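Putative transcriptional regulator (Streptomyces coelicolor A3, PDB 2PQQ) probably binds cAMP through this N-terminal cyclic nucleotide-binding domain and probably DNA through a C-terminal part missing from this construct, as in CRP-family transcription factors. Local coordinates at residues R131-R134 and K135-A139; A72-G75 and P76-I80. All coordinates share one frame; numbering follows the deposited sequence.

Interaction 1. Residues R131-R134 and K135-A139; sequences RRLR and KTNDA
Two donors of Thr136 reach for the carbonyl oxygen of Arg132. The amide N lies 2.9 Å from Arg132 O in an almost straight bond, the donor 20° off the carbonyl plane, while Thr136 OG1 adds a weak one to Arg132 O at 3.5 Å. The torsion at Thr136 makes this possible: OG1 stands anti to the carbonyl carbon (chi1 -77°), folded back beside its own N. Two residues on, Asp138 N meets Arg134 O at 2.7 Å, and Asn137 N donates to Leu133 O at 3.1 Å. These are the successive i to i+4 bonds of helix 120-139, with a wider pi-type turn at 135-139. Leu133 and Asn137 run side by side, and Asn137 OD1 rests against Leu133 CD1 at 3.7 Å. Along the basic flank the CG of Arg131 passes the CE of Lys135 at 4.4 Å, their charged ends apart. Arg131 and Arg134 both form salt bridges with Asp87 of the second subunit, and Arg132 pairs with Glu82 of its own chain. Leu133 packs on Thr136 of that second subunit. With one carboxylate shared by two arginines, the charges are probably balanced across the subunit interface.

Interaction 2. Residues A72-G75 and P76-I80; sequences AVVG and PSELI
Glu78 N donates to Gly75 O at 3.1 Å, the bond that closes a type II beta turn from Gly75 to Glu78. The donor sits 17° from the carbonyl plane, with an N-H...O angle of 152°. The same glutamate reaches back with its side chain: OE1 accepts a weak bond of 3.4 Å from Gly75 N. Both the N-H and the C=O of Gly75 are therefore engaged by a single residue, one by its carboxylate and the other by its backbone. CG of Glu78 lies anti to the carbonyl carbon (chi1 -65°) and the chain runs extended beyond it, which carries the carboxylate back alongside Gly75. Pro76 and Ser77 occupy the two corners of the turn, Ser77 with the positive phi of a type II turn's third position.

The turn joins strand 68-74 to strand 79-80 within the cyclic nucleotide-binding domain, a beta roll of the cupin clan. Backbone bonds tie this stretch to different neighbours: Val74 to Val57, Ser77 and Glu78 to Val52, and Ile80 to Tyr50. An alanine in place of Glu78 would probably leave Gly75 N without this weak carboxylate partner, the turn then relying more on the Glu78 N to Gly75 O bond.

Further in, one methyl of Val74 carries the packing. CG1, set anti to the backbone N, presses on CB of Glu78 at 3.4 Å and meets CG1 of Ile80 at 3.8 Å, the side chains crossing at a slant. CD1 of Ile80 lies 4.1 Å from that same Val74 CG1. Val52 and Leu59 touch both Val74 and Ile80, and Leu39 and Phe40 lie against Ile80.

How the interactions relate
Starting from the N terminus, the chain reaches interaction 2 first: strand 68-74 ends, the chain turns at 75-78, and strand 79-80 sets off in the other sheet of the beta roll. Later strands and helix 111-117 follow before the long helix 120-139, whose last turns form interaction 1. The two contacts come in series, neither enclosing nor crossing the other; interaction 2 closes a tight turn, while interaction 1 stays within one helix and closes no loop. Their centres are about 23 Å apart, and their nearest atoms, about 6 Å apart, do not touch. Interaction 2 belongs to the beta roll, joining its sheets; interaction 1 belongs to the helix that meets the second subunit.

Interaction 1. Residues R131-R134 and K135-A139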
# COMPACT_ATOMS: atom_id res chain seq x y z
N ARG A 131 8.81 10.22 7.78
CA ARG A 131 9.31 10.15 6.40
C ARG A 131 8.78 8.91 5.69
O ARG A 131 8.21 9.00 4.60
CB ARG A 131 10.84 10.18 6.40
CG ARG A 131 11.49 10.22 5.03
CD ARG A 131 12.65 11.22 5.02
NE ARG A 131 12.25 12.46 4.36
CZ ARG A 131 12.64 13.68 4.72
NH1 ARG A 131 13.42 13.87 5.78
NH2 ARG A 131 12.20 14.73 4.02
N ARG A 132 8.95 7.77 6.32
CA ARG A 132 8.47 6.52 5.76
C ARG A 132 6.96 6.43 5.60
O ARG A 132 6.46 5.94 4.59
CB ARG A 132 8.98 5.38 6.60
CG ARG A 132 10.21 4.77 6.02
CD ARG A 132 10.47 3.48 6.68
NE ARG A 132 10.97 3.75 8.02
CZ ARG A 132 11.00 2.86 8.99
NH1 ARG A 132 11.49 3.23 10.17
NH2 ARG A 132 10.56 1.62 8.80
N LEU A 133 6.24 6.89 6.62
CA LEU A 133 4.78 6.93 6.59
C LEU A 133 4.31 7.84 5.45
O LEU A 133 3.30 7.57 4.78
CB LEU A 133 4.24 7.37 7.96
CG LEU A 133 2.72 7.33 8.16
CD1 LEU A 133 2.16 5.93 8.04
CD2 LEU A 133 2.36 7.95 9.50
N ARG A 134 5.10 8.89 5.20
CA ARG A 134 4.89 9.79 4.07
C ARG A 134 5.06 9.09 2.73
O ARG A 134 4.18 9.18 1.87
CB ARG A 134 5.83 11.00 4.19
CG ARG A 134 6.18 11.69 2.87
CD ARG A 134 6.15 13.20 3.01
NE ARG A 134 7.46 13.79 3.30
CZ ARG A 134 7.67 15.10 3.44
NH1 ARG A 134 6.67 15.96 3.32
NH2 ARG A 134 8.89 15.56 3.70
N LYS A 135 6.19 8.41 2.53
CA LYS A 135 6.44 7.69 1.27
C LYS A 135 5.35 6.66 1.01
O LYS A 135 4.76 6.63 -0.08
CB LYS A 135 7.83 7.03 1.26
CG LYS A 135 9.01 7.95 1.59
CD LYS A 135 9.51 8.72 0.37
CE LYS A 135 10.69 9.61 0.73
NZ LYS A 135 11.13 10.45 -0.42
N THR A 136 5.06 5.83 2.02
CA THR A 136 3.99 4.85 1.92
C THR A 136 2.69 5.49 1.43
O THR A 136 2.16 5.08 0.41
CB THR A 136 3.70 4.14 3.27
OG1 THR A 136 4.70 3.14 3.52
CG2 THR A 136 2.32 3.46 3.22
N ASN A 137 2.20 6.50 2.14
CA ASN A 137 0.92 7.08 1.80
C ASN A 137 0.94 7.98 0.56
O ASN A 137 0.04 7.89 -0.28
CB ASN A 137 0.28 7.76 3.02
CG ASN A 137 -0.25 6.74 4.06
OD1 ASN A 137 -0.04 6.91 5.27
ND2 ASN A 137 -0.93 5.69 3.58
N ASP A 138 1.99 8.79 0.42
CA ASP A 138 2.01 9.89 -0.57
C ASP A 138 2.77 9.63 -1.86
O ASP A 138 2.19 9.69 -2.94
CB ASP A 138 2.51 11.19 0.08
CG ASP A 138 1.42 11.93 0.81
OD1 ASP A 138 0.48 12.43 0.14
OD2 ASP A 138 1.50 12.02 2.05
N ALA A 139 4.08 9.38 -1.76
CA ALA A 139 4.89 9.03 -2.93
C ALA A 139 4.27 7.85 -3.70
O ALA A 139 4.46 7.70 -4.91
CB ALA A 139 6.32 8.69 -2.50

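Interaction 2. Residues A72-G75 and P76-I80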
# COMPACT_ATOMS: atom_id res chain seq x y z
N ALA A 72 11.16 -14.14 6.13
CA ALA A 72 12.39 -13.41 5.82
C ALA A 72 13.60 -14.14 6.39
O ALA A 72 13.46 -14.98 7.29
CB ALA A 72 12.33 -11.98 6.38
N VAL A 73 14.78 -13.85 5.86
CA VAL A 73 16.04 -14.25 6.49
C VAL A 73 16.84 -12.98 6.77
O VAL A 73 17.21 -12.25 5.84
CB VAL A 73 16.87 -15.26 5.65
CG1 VAL A 73 18.24 -15.50 6.29
CG2 VAL A 73 16.14 -16.59 5.51
N VAL A 74 17.10 -12.73 8.04
CA VAL A 74 17.69 -11.46 8.45
C VAL A 74 19.14 -11.66 8.85
O VAL A 74 19.43 -12.49 9.71
CB VAL A 74 16.88 -10.83 9.62
CG1 VAL A 74 17.50 -9.49 10.05
CG2 VAL A 74 15.41 -10.66 9.25
N GLY A 75 20.04 -10.91 8.23
CA GLY A 75 21.46 -11.02 8.52
C GLY A 75 22.10 -9.75 9.05
O GLY A 75 21.40 -8.80 9.42
N PRO A 76 23.44 -9.70 9.06
CA PRO A 76 24.14 -8.59 9.71
C PRO A 76 23.67 -7.22 9.23
O PRO A 76 23.50 -7.00 8.03
CB PRO A 76 25.61 -8.85 9.37
CG PRO A 76 25.68 -10.33 9.13
CD PRO A 76 24.39 -10.63 8.42
N SER A 77 23.40 -6.33 10.19
CA SER A 77 23.01 -4.92 9.97
C SER A 77 21.53 -4.71 9.67
O SER A 77 21.12 -3.58 9.44
CB SER A 77 23.90 -4.26 8.88
OG SER A 77 23.24 -4.24 7.63
N GLU A 78 20.74 -5.78 9.67
CA GLU A 78 19.31 -5.67 9.40
C GLU A 78 18.48 -5.73 10.70
O GLU A 78 18.90 -6.34 11.69
CB GLU A 78 18.85 -6.77 8.45
CG GLU A 78 19.45 -6.67 7.04
CD GLU A 78 19.16 -7.88 6.19
OE1 GLU A 78 20.13 -8.56 5.78
OE2 GLU A 78 17.97 -8.16 5.90
N LEU A 79 17.30 -5.12 10.66
CA LEU A 79 16.49 -4.95 11.85
C LEU A 79 15.39 -6.01 11.99
O LEU A 79 14.86 -6.50 11.00
CB LEU A 79 15.86 -3.56 11.86
CG LEU A 79 16.68 -2.39 12.40
CD1 LEU A 79 18.10 -2.39 11.86
CD2 LEU A 79 15.97 -1.09 12.04
N ILE A 80 15.06 -6.33 13.24
CA ILE A 80 13.94 -7.19 13.58
C ILE A 80 13.11 -6.43 14.59
O ILE A 80 13.67 -5.85 15.56
CB ILE A 80 14.42 -8.57 14.14
CG1 ILE A 80 15.45 -9.23 13.20
CG2 ILE A 80 13.25 -9.51 14.38
CD1 ILE A 80 16.06 -10.58 13.71